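PDB 6Y2K: beta-galactosidase from Marinomonas sp. ef1, which hydrolyses terminal beta-D-galactosyl residues of beta-galactosides as a cold-active hexameric glycoside hydrolase of family GH42. Local coordinates for residues 2-10 with 28-38; 481-491 with 513-521. One frame throughout, in Å; residues are numbered along the deposited sequence. Where two conformers were deposited one is given.

How the contacts relate
Contact 1 joins the first two strands of the eight-stranded parallel barrel, contact 2 belongs to the trimerisation domain that follows, and they lie on opposite sides of the chain's centre. Their own centres are 47 Å apart and their nearest atoms about 31 Å, so neither touches the other. The first is a buried strand pair; the loops after its strands lie at the C-terminal end of the barrel, where the active site is expected in this fold. A glycerol lies about 5 Å from the side chain of Glu-10, and a second subunit packs there too. Contact 2 is partly buried, reaches no other chain of the assembly, and joins a helix and strand to a loop by side-chain packing.

Contact 1 (2-10 with 28-38); sequences KLGVCYYPE and GIQYVRVGEFS
Tyr-8 OH gives a very short hydrogen bond, 2.5 Å, to Glu-36 OE2, which meets the ring at its edge and in its plane. The same oxygen forms a salt bridge with Arg-33 NH2 but lies well out of the guanidinium plane, so charge rather than an N-H holds that pair. Cys-6 SG sits 3.3 Å above one face of this guanidinium, and Glu-36 CD lies over the opposite face. Arg-33 runs extended until a bend at chi3 (64°) brings its head between them; Glu-314 and Gln-138 take its NH1. Phe-37 turns its ring edge to Tyr-8 CE2. On the other side of the sheet, Tyr-7 CB rests 3.5 Å from Val-32 CG1.

Behind these side chains the backbones bond in parallel register: Val-5 N to Tyr-31 O, Arg-33 N to Val-5 O and Tyr-7 N to Arg-33 O, each 2.9 Å. One water joins Tyr-7 O, Glu-10 OE1 and Gly-35 N beyond the strands. Strands 2-6 and 29-34, linked through helix 17-27, make the first beta-alpha-beta unit of a TIM barrel.

Contact 2 (481-491 with 513-521); sequences QNRLNSYQGVL and GPLASLLPL
Gln-481 lays its amide against the backbone of Pro-514 and Leu-515, with CD 3.3 Å from Pro-514 O. Its CG stands anti to the backbone N (chi1 -168°), and a bend at chi2 (57°) turns the amide along its own helix toward Asn-485. There NE2 donates to Asn-485 OD1, one turn on, over 3.1 Å; the acceptor lies in the amide plane of Gln-481, whereas the donor stands above the carbonyl plane of Asn-485. That bond fixes the rotation of the glutamine amide, while its OE1 lies 4.0 Å from Leu-515 CD1.

Asn-485 and Leu-518 run alongside each other with opposed directions, OD1 coming 3.6 Å from Leu-518 CG. A water donates to this OD1 and also bonds Ser-517 OG, bridging the solvent-facing margin.

All this sits in the trimerisation domain, where helix 478-486 leads through a short turn into strand 490-493 of a mixed sheet and residues 513-520, helical in backbone angles at 514-518 but without the regular bonds, lead to strand 521-528. Deeper in, the leucines interlock. Leu-484 meets Leu-515 at about a right angle, CD1 to CD1 at 3.9 Å. Leu-518 CD1 reaches between helix and strand, 3.9 Å from both Leu-484 O and Leu-491 CD2. From the strand, Leu-491 CD2 also faces Leu-519 CD1 more loosely, at 4.4 Å. His-576 and Tyr-578 on neighbouring strand 576-579 pack against the loop leucines, and Leu-470 against Leu-491.

Contact 1 (2-10 with 28-38)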
loop_
_atom_site.group_PDB
_atom_site.type_symbol
_atom_site.label_atom_id
_atom_site.label_comp_id
_atom_site.label_asym_id
_atom_site.label_seq_id
_atom_site.Cartn_x
_atom_site.Cartn_y
_atom_site.Cartn_z
ATOM N N LYS A 2 25.473 -9.483 42.708
ATOM C CA LYS A 2 26.671 -10.293 42.474
ATOM C C LYS A 2 26.621 -10.973 41.112
ATOM O O LYS A 2 25.547 -11.163 40.555
ATOM C CB LYS A 2 26.801 -11.334 43.572
ATOM C CG LYS A 2 26.973 -10.716 44.948
ATOM C CD LYS A 2 27.418 -11.745 45.963
ATOM C CE LYS A 2 27.791 -11.090 47.283
ATOM N NZ LYS A 2 26.595 -10.596 48.017
ATOM N N LEU A 3 27.792 -11.328 40.587
ATOM C CA LEU A 3 27.909 -11.970 39.281
ATOM C C LEU A 3 28.299 -13.442 39.396
ATOM O O LEU A 3 28.992 -13.849 40.337
ATOM C CB LEU A 3 28.930 -11.237 38.421
ATOM C CG LEU A 3 28.626 -9.766 38.103
ATOM C CD1 LEU A 3 29.719 -9.238 37.203
ATOM C CD2 LEU A 3 27.260 -9.571 37.453
ATOM N N GLY A 4 27.852 -14.225 38.416
ATOM C CA GLY A 4 28.108 -15.655 38.362
ATOM C C GLY A 4 28.371 -16.141 36.950
ATOM O O GLY A 4 28.225 -15.389 35.984
ATOM N N VAL A 5 28.748 -17.408 36.824
ATOM C CA VAL A 5 28.851 -18.039 35.512
ATOM C C VAL A 5 28.524 -19.532 35.569
ATOM O O VAL A 5 28.780 -20.191 36.575
ATOM C CB VAL A 5 30.240 -17.777 34.881
ATOM C CG1 VAL A 5 31.334 -18.582 35.566
ATOM C CG2 VAL A 5 30.215 -18.048 33.382
ATOM N N CYS A 6 27.939 -20.045 34.483
ATOM C CA CYS A 6 27.712 -21.474 34.296
ATOM C C CYS A 6 28.941 -22.056 33.602
ATOM O O CYS A 6 29.378 -21.536 32.575
ATOM C CB CYS A 6 26.455 -21.708 33.454
ATOM S SG CYS A 6 24.974 -20.993 34.189
ATOM N N TYR A 7 29.485 -23.137 34.167
ATOM C CA TYR A 7 30.812 -23.664 33.816
ATOM C C TYR A 7 30.789 -25.188 33.656
ATOM O O TYR A 7 30.053 -25.882 34.364
ATOM C CB TYR A 7 31.788 -23.264 34.928
ATOM C CG TYR A 7 33.237 -23.678 34.760
ATOM C CD1 TYR A 7 33.910 -23.505 33.556
ATOM C CD2 TYR A 7 33.954 -24.197 35.842
ATOM C CE1 TYR A 7 35.254 -23.866 33.428
ATOM C CE2 TYR A 7 35.289 -24.554 35.724
ATOM C CZ TYR A 7 35.939 -24.390 34.524
ATOM O OH TYR A 7 37.264 -24.749 34.421
ATOM N N TYR A 8 31.590 -25.693 32.710
ATOM C CA TYR A 8 31.676 -27.132 32.398
ATOM C C TYR A 8 33.135 -27.597 32.417
ATOM O O TYR A 8 33.743 -27.791 31.373
ATOM C CB TYR A 8 30.957 -27.420 31.070
ATOM C CG TYR A 8 29.506 -27.006 31.220
ATOM C CD1 TYR A 8 29.112 -25.689 30.961
ATOM C CD2 TYR A 8 28.570 -27.882 31.746
ATOM C CE1 TYR A 8 27.809 -25.278 31.163
ATOM C CE2 TYR A 8 27.258 -27.483 31.947
ATOM C CZ TYR A 8 26.890 -26.175 31.652
ATOM O OH TYR A 8 25.614 -25.764 31.856
ATOM N N PRO A 9 33.710 -27.774 33.622
ATOM C CA PRO A 9 35.102 -28.249 33.704
ATOM C C PRO A 9 35.315 -29.589 32.982
ATOM O O PRO A 9 36.371 -29.798 32.378
ATOM C CB PRO A 9 35.349 -28.380 35.206
ATOM C CG PRO A 9 34.004 -28.499 35.812
ATOM C CD PRO A 9 33.081 -27.697 34.947
ATOM N N GLU A 10 34.294 -30.449 32.999
ATOM C CA GLU A 10 34.328 -31.711 32.255
ATOM C C GLU A 10 34.424 -31.579 30.718
ATOM O O GLU A 10 34.696 -32.576 30.028
ATOM C CB GLU A 10 33.146 -32.625 32.666
ATOM C CG GLU A 10 31.777 -32.300 32.063
ATOM C CD GLU A 10 30.950 -31.283 32.833
ATOM O OE1 GLU A 10 31.504 -30.427 33.582
ATOM O OE2 GLU A 10 29.711 -31.339 32.660
ATOM N N GLY A 28 35.263 -10.399 38.113
ATOM C CA GLY A 28 34.344 -10.066 39.207
ATOM C C GLY A 28 33.284 -11.119 39.485
ATOM O O GLY A 28 32.363 -10.875 40.277
ATOM N N ILE A 29 33.417 -12.288 38.848
ATOM C CA ILE A 29 32.531 -13.428 39.086
ATOM C C ILE A 29 32.746 -13.938 40.513
ATOM O O ILE A 29 33.887 -14.120 40.936
ATOM C CB ILE A 29 32.826 -14.591 38.104
ATOM C CG1 ILE A 29 32.629 -14.173 36.634
ATOM C CG2 ILE A 29 31.952 -15.794 38.407
ATOM C CD1 ILE A 29 31.263 -13.615 36.312
ATOM N N GLN A 30 31.652 -14.172 41.241
ATOM C CA GLN A 30 31.700 -14.691 42.615
ATOM C C GLN A 30 31.073 -16.083 42.798
ATOM O O GLN A 30 31.391 -16.764 43.791
ATOM C CB GLN A 30 31.023 -13.702 43.567
ATOM C CG GLN A 30 31.746 -12.370 43.694
ATOM C CD GLN A 30 31.076 -11.442 44.688
ATOM O OE1 GLN A 30 30.432 -10.459 44.315
ATOM N NE2 GLN A 30 31.216 -11.761 45.969
ATOM N N TYR A 31 30.173 -16.483 41.882
ATOM C CA TYR A 31 29.482 -17.775 41.929
ATOM C C TYR A 31 29.686 -18.539 40.624
ATOM O O TYR A 31 29.724 -17.947 39.550
ATOM C CB TYR A 31 27.979 -17.593 42.146
ATOM C CG TYR A 31 27.593 -17.258 43.558
ATOM C CD1 TYR A 31 27.857 -15.996 44.081
ATOM C CD2 TYR A 31 26.949 -18.188 44.370
ATOM C CE1 TYR A 31 27.506 -15.670 45.380
ATOM C CE2 TYR A 31 26.586 -17.873 45.671
ATOM C CZ TYR A 31 26.872 -16.613 46.173
ATOM O OH TYR A 31 26.521 -16.272 47.460
ATOM N N VAL A 32 29.802 -19.861 40.729
ATOM C CA VAL A 32 30.018 -20.722 39.568
ATOM C C VAL A 32 29.134 -21.959 39.674
ATOM O O VAL A 32 29.173 -22.656 40.695
ATOM C CB VAL A 32 31.493 -21.164 39.461
ATOM C CG1 VAL A 32 31.720 -22.010 38.206
ATOM C CG2 VAL A 32 32.414 -19.952 39.466
ATOM N N ARG A 33 28.349 -22.242 38.628
ATOM C CA ARG A 33 27.531 -23.455 38.595
ATOM C C ARG A 33 28.261 -24.569 37.836
ATOM O O ARG A 33 28.836 -24.332 36.776
ATOM C CB ARG A 33 26.159 -23.195 37.972
ATOM C CG ARG A 33 25.185 -24.350 38.157
ATOM C CD ARG A 33 23.944 -24.212 37.294
ATOM N NE ARG A 33 24.264 -24.260 35.869
ATOM C CZ ARG A 33 23.382 -24.085 34.886
ATOM N NH1 ARG A 33 22.095 -23.864 35.152
ATOM N NH2 ARG A 33 23.795 -24.137 33.623
ATOM N N VAL A 34 28.258 -25.775 38.406
ATOM C CA VAL A 34 28.790 -26.967 37.731
ATOM C C VAL A 34 27.932 -28.211 37.994
ATOM O O VAL A 34 27.186 -28.262 38.975
ATOM C CB VAL A 34 30.252 -27.288 38.156
ATOM C CG1 VAL A 34 31.165 -26.088 37.928
ATOM C CG2 VAL A 34 30.328 -27.757 39.601
ATOM N N GLY A 35 28.045 -29.198 37.101
ATOM C CA GLY A 35 27.639 -30.584 37.391
ATOM C C GLY A 35 26.331 -31.142 36.841
ATOM O O GLY A 35 26.160 -32.368 36.816
ATOM N N GLU A 36 25.419 -30.282 36.385
ATOM C CA GLU A 36 24.049 -30.727 36.038
ATOM C C GLU A 36 23.920 -31.640 34.802
ATOM O O GLU A 36 22.888 -32.291 34.636
ATOM C CB GLU A 36 23.066 -29.535 35.958
ATOM C CG GLU A 36 23.013 -28.733 34.647
ATOM C CD GLU A 36 24.225 -27.846 34.374
ATOM O OE1 GLU A 36 25.220 -27.853 35.147
ATOM O OE2 GLU A 36 24.181 -27.126 33.351
ATOM N N PHE A 37 24.932 -31.683 33.933
ATOM C CA PHE A 37 24.920 -32.602 32.786
ATOM C C PHE A 37 26.011 -33.682 32.841
ATOM O O PHE A 37 26.344 -34.274 31.806
ATOM C CB PHE A 37 25.041 -31.817 31.467
ATOM C CG PHE A 37 23.929 -30.821 31.230
ATOM C CD1 PHE A 37 22.598 -31.213 31.263
ATOM C CD2 PHE A 37 24.221 -29.502 30.907
ATOM C CE1 PHE A 37 21.574 -30.301 31.026
ATOM C CE2 PHE A 37 23.206 -28.594 30.647
ATOM C CZ PHE A 37 21.883 -28.991 30.708
ATOM N N SER A 38 26.525 -33.981 34.038
ATOM C CA SER A 38 27.756 -34.787 34.183
ATOM C C SER A 38 27.562 -36.284 34.511
ATOM O O SER A 38 28.544 -36.978 34.758
ATOM C CB SER A 38 28.698 -34.128 35.221
ATOM O OG SER A 38 28.151 -34.146 36.534
HETATM O O HOH W 1 25.375 -13.511 48.111
HETATM O O HOH W 2 30.129 -10.094 41.521
HETATM O O HOH W 3 29.692 -28.690 34.790
HETATM O O HOH W 4 27.498 -30.495 33.935
#

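Contact 2 (481-491 with 513-521)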
loop_
_atom_site.group_PDB
_atom_site.type_symbol
_atom_site.label_atom_id
_atom_site.label_comp_id
_atom_site.label_asym_id
_atom_site.label_seq_id
_atom_site.Cartn_x
_atom_site.Cartn_y
_atom_site.Cartn_z
ATOM N N GLN A 481 -11.593 -15.072 47.670
ATOM C CA GLN A 481 -12.703 -14.114 47.761
ATOM C C GLN A 481 -12.753 -13.403 49.126
ATOM O O GLN A 481 -13.021 -12.199 49.182
ATOM C CB GLN A 481 -14.057 -14.752 47.428
ATOM C CG GLN A 481 -15.187 -13.738 47.234
ATOM C CD GLN A 481 -14.890 -12.701 46.154
ATOM O OE1 GLN A 481 -14.459 -13.046 45.049
ATOM N NE2 GLN A 481 -15.119 -11.426 46.473
ATOM N N ASN A 482 -12.471 -14.137 50.205
ATOM C CA ASN A 482 -12.373 -13.534 51.551
ATOM C C ASN A 482 -11.276 -12.473 51.623
ATOM O O ASN A 482 -11.502 -11.388 52.164
ATOM C CB ASN A 482 -12.111 -14.597 52.626
ATOM C CG ASN A 482 -13.305 -15.497 52.869
ATOM O OD1 ASN A 482 -14.461 -15.083 52.729
ATOM N ND2 ASN A 482 -13.029 -16.746 53.246
ATOM N N ARG A 483 -10.102 -12.784 51.074
ATOM C CA ARG A 483 -9.005 -11.814 51.001
ATOM C C ARG A 483 -9.383 -10.579 50.168
ATOM O O ARG A 483 -9.046 -9.460 50.543
ATOM C CB ARG A 483 -7.721 -12.455 50.461
ATOM C CG ARG A 483 -7.046 -13.420 51.437
ATOM C CD ARG A 483 -5.657 -13.841 50.968
ATOM N NE ARG A 483 -5.716 -14.688 49.774
ATOM C CZ ARG A 483 -5.989 -15.997 49.756
ATOM N NH1 ARG A 483 -6.010 -16.654 48.595
ATOM N NH2 ARG A 483 -6.251 -16.669 50.882
ATOM N N LEU A 484 -10.098 -10.780 49.060
ATOM C CA LEU A 484 -10.578 -9.655 48.245
ATOM C C LEU A 484 -11.604 -8.810 48.989
ATOM O O LEU A 484 -11.546 -7.580 48.918
ATOM C CB LEU A 484 -11.154 -10.123 46.904
ATOM C CG LEU A 484 -10.165 -10.800 45.940
ATOM C CD1 LEU A 484 -10.904 -11.286 44.700
ATOM C CD2 LEU A 484 -9.027 -9.874 45.556
ATOM N N ASN A 485 -12.512 -9.462 49.717
ATOM C CA ASN A 485 -13.538 -8.752 50.502
ATOM C C ASN A 485 -12.942 -7.801 51.551
ATOM O O ASN A 485 -13.480 -6.720 51.776
ATOM C CB ASN A 485 -14.493 -9.745 51.190
ATOM C CG ASN A 485 -15.417 -10.459 50.210
ATOM O OD1 ASN A 485 -15.688 -9.971 49.106
ATOM N ND2 ASN A 485 -15.913 -11.625 50.617
ATOM N N SER A 486 -11.832 -8.195 52.171
ATOM C CA SER A 486 -11.196 -7.376 53.207
ATOM C C SER A 486 -10.065 -6.470 52.689
ATOM O O SER A 486 -9.598 -5.604 53.426
ATOM C CB SER A 486 -10.676 -8.273 54.331
ATOM O OG SER A 486 -9.634 -9.111 53.865
ATOM N N TYR A 487 -9.634 -6.660 51.436
ATOM C CA TYR A 487 -8.547 -5.868 50.852
ATOM C C TYR A 487 -8.911 -4.386 50.873
ATOM O O TYR A 487 -10.029 -4.010 50.501
ATOM C CB TYR A 487 -8.243 -6.352 49.420
ATOM C CG TYR A 487 -7.211 -5.551 48.657
ATOM C CD1 TYR A 487 -5.895 -5.457 49.100
ATOM C CD2 TYR A 487 -7.552 -4.904 47.466
ATOM C CE1 TYR A 487 -4.952 -4.726 48.389
ATOM C CE2 TYR A 487 -6.621 -4.177 46.747
ATOM C CZ TYR A 487 -5.327 -4.088 47.208
ATOM O OH TYR A 487 -4.425 -3.361 46.490
ATOM N N GLN A 488 -7.975 -3.564 51.350
ATOM C CA GLN A 488 -8.193 -2.125 51.548
ATOM C C GLN A 488 -7.654 -1.242 50.410
ATOM O O GLN A 488 -7.937 -0.045 50.386
ATOM C CB GLN A 488 -7.570 -1.678 52.883
ATOM C CG GLN A 488 -8.225 -2.301 54.119
ATOM C CD GLN A 488 -9.717 -2.013 54.204
ATOM O OE1 GLN A 488 -10.134 -0.878 54.471
ATOM N NE2 GLN A 488 -10.531 -3.041 54.003
ATOM N N GLY A 489 -6.885 -1.816 49.481
ATOM C CA GLY A 489 -6.381 -1.062 48.326
ATOM C C GLY A 489 -7.399 -0.989 47.193
ATOM O O GLY A 489 -8.600 -1.217 47.402
ATOM N N VAL A 490 -6.908 -0.680 45.991
ATOM C CA VAL A 490 -7.743 -0.548 44.800
ATOM C C VAL A 490 -7.676 -1.837 43.973
ATOM O O VAL A 490 -6.598 -2.318 43.679
ATOM C CB VAL A 490 -7.302 0.665 43.949
ATOM C CG1 VAL A 490 -8.130 0.770 42.672
ATOM C CG2 VAL A 490 -7.422 1.950 44.764
ATOM N N LEU A 491 -8.836 -2.380 43.608
ATOM C CA LEU A 491 -8.930 -3.633 42.843
ATOM C C LEU A 491 -9.425 -3.404 41.421
ATOM O O LEU A 491 -10.468 -2.771 41.227
ATOM C CB LEU A 491 -9.899 -4.604 43.533
ATOM C CG LEU A 491 -10.227 -5.909 42.793
ATOM C CD1 LEU A 491 -8.993 -6.796 42.670
ATOM C CD2 LEU A 491 -11.373 -6.654 43.473
ATOM N N GLY A 513 -19.118 -14.878 39.191
ATOM C CA GLY A 513 -19.067 -15.926 40.208
ATOM C C GLY A 513 -18.962 -15.387 41.629
ATOM O O GLY A 513 -19.763 -14.545 42.012
ATOM N N PRO A 514 -17.949 -15.833 42.405
ATOM C CA PRO A 514 -17.792 -15.318 43.780
ATOM C C PRO A 514 -17.554 -13.814 43.877
ATOM O O PRO A 514 -17.870 -13.223 44.905
ATOM C CB PRO A 514 -16.565 -16.073 44.308
ATOM C CG PRO A 514 -16.468 -17.281 43.460
ATOM C CD PRO A 514 -16.941 -16.863 42.104
ATOM N N LEU A 515 -17.000 -13.206 42.822
ATOM C CA LEU A 515 -16.732 -11.763 42.801
ATOM C C LEU A 515 -18.004 -10.904 42.748
ATOM O O LEU A 515 -17.953 -9.729 43.083
ATOM C CB LEU A 515 -15.836 -11.406 41.596
ATOM C CG LEU A 515 -15.141 -10.039 41.597
ATOM C CD1 LEU A 515 -13.911 -10.057 42.492
ATOM C CD2 LEU A 515 -14.747 -9.622 40.187
ATOM N N ALA A 516 -19.127 -11.475 42.315
ATOM C CA ALA A 516 -20.372 -10.719 42.157
ATOM C C ALA A 516 -20.883 -10.033 43.430
ATOM O O ALA A 516 -21.536 -8.999 43.333
ATOM C CB ALA A 516 -21.471 -11.599 41.568
ATOM N N SER A 517 -20.609 -10.592 44.605
ATOM C CA SER A 517 -20.965 -9.921 45.865
ATOM C C SER A 517 -20.181 -8.616 46.052
ATOM O O SER A 517 -20.722 -7.651 46.572
ATOM C CB SER A 517 -20.770 -10.852 47.075
ATOM O OG SER A 517 -19.419 -11.277 47.195
ATOM N N LEU A 518 -18.927 -8.586 45.599
ATOM C CA LEU A 518 -18.073 -7.389 45.676
ATOM C C LEU A 518 -18.347 -6.409 44.521
ATOM O O LEU A 518 -18.318 -5.184 44.695
ATOM C CB LEU A 518 -16.593 -7.803 45.616
ATOM C CG LEU A 518 -15.590 -7.360 46.685
ATOM C CD1 LEU A 518 -14.187 -7.399 46.095
ATOM C CD2 LEU A 518 -15.886 -6.002 47.314
ATOM N N LEU A 519 -18.548 -6.970 43.329
ATOM C CA LEU A 519 -18.738 -6.207 42.101
ATOM C C LEU A 519 -20.008 -6.711 41.424
ATOM O O LEU A 519 -19.950 -7.646 40.627
ATOM C CB LEU A 519 -17.514 -6.382 41.195
ATOM C CG LEU A 519 -16.356 -5.443 41.536
ATOM C CD1 LEU A 519 -15.004 -5.981 41.081
ATOM C CD2 LEU A 519 -16.618 -4.081 40.917
ATOM N N PRO A 520 -21.176 -6.128 41.778
ATOM C CA PRO A 520 -22.433 -6.680 41.259
ATOM C C PRO A 520 -22.653 -6.443 39.755
ATOM O O PRO A 520 -23.023 -5.347 39.326
ATOM C CB PRO A 520 -23.508 -5.997 42.115
ATOM C CG PRO A 520 -22.867 -4.751 42.629
ATOM C CD PRO A 520 -21.406 -5.066 42.776
ATOM N N LEU A 521 -22.412 -7.495 38.980
ATOM C CA LEU A 521 -22.672 -7.503 37.544
ATOM C C LEU A 521 -22.892 -8.936 37.075
ATOM O O LEU A 521 -22.563 -9.883 37.795
ATOM C CB LEU A 521 -21.492 -6.869 36.807
ATOM C CG LEU A 521 -20.135 -7.569 36.966
ATOM C CD1 LEU A 521 -19.777 -8.337 35.702
ATOM C CD2 LEU A 521 -19.042 -6.570 37.292
HETATM O O HOH W 5 -18.298 -9.567 48.821
#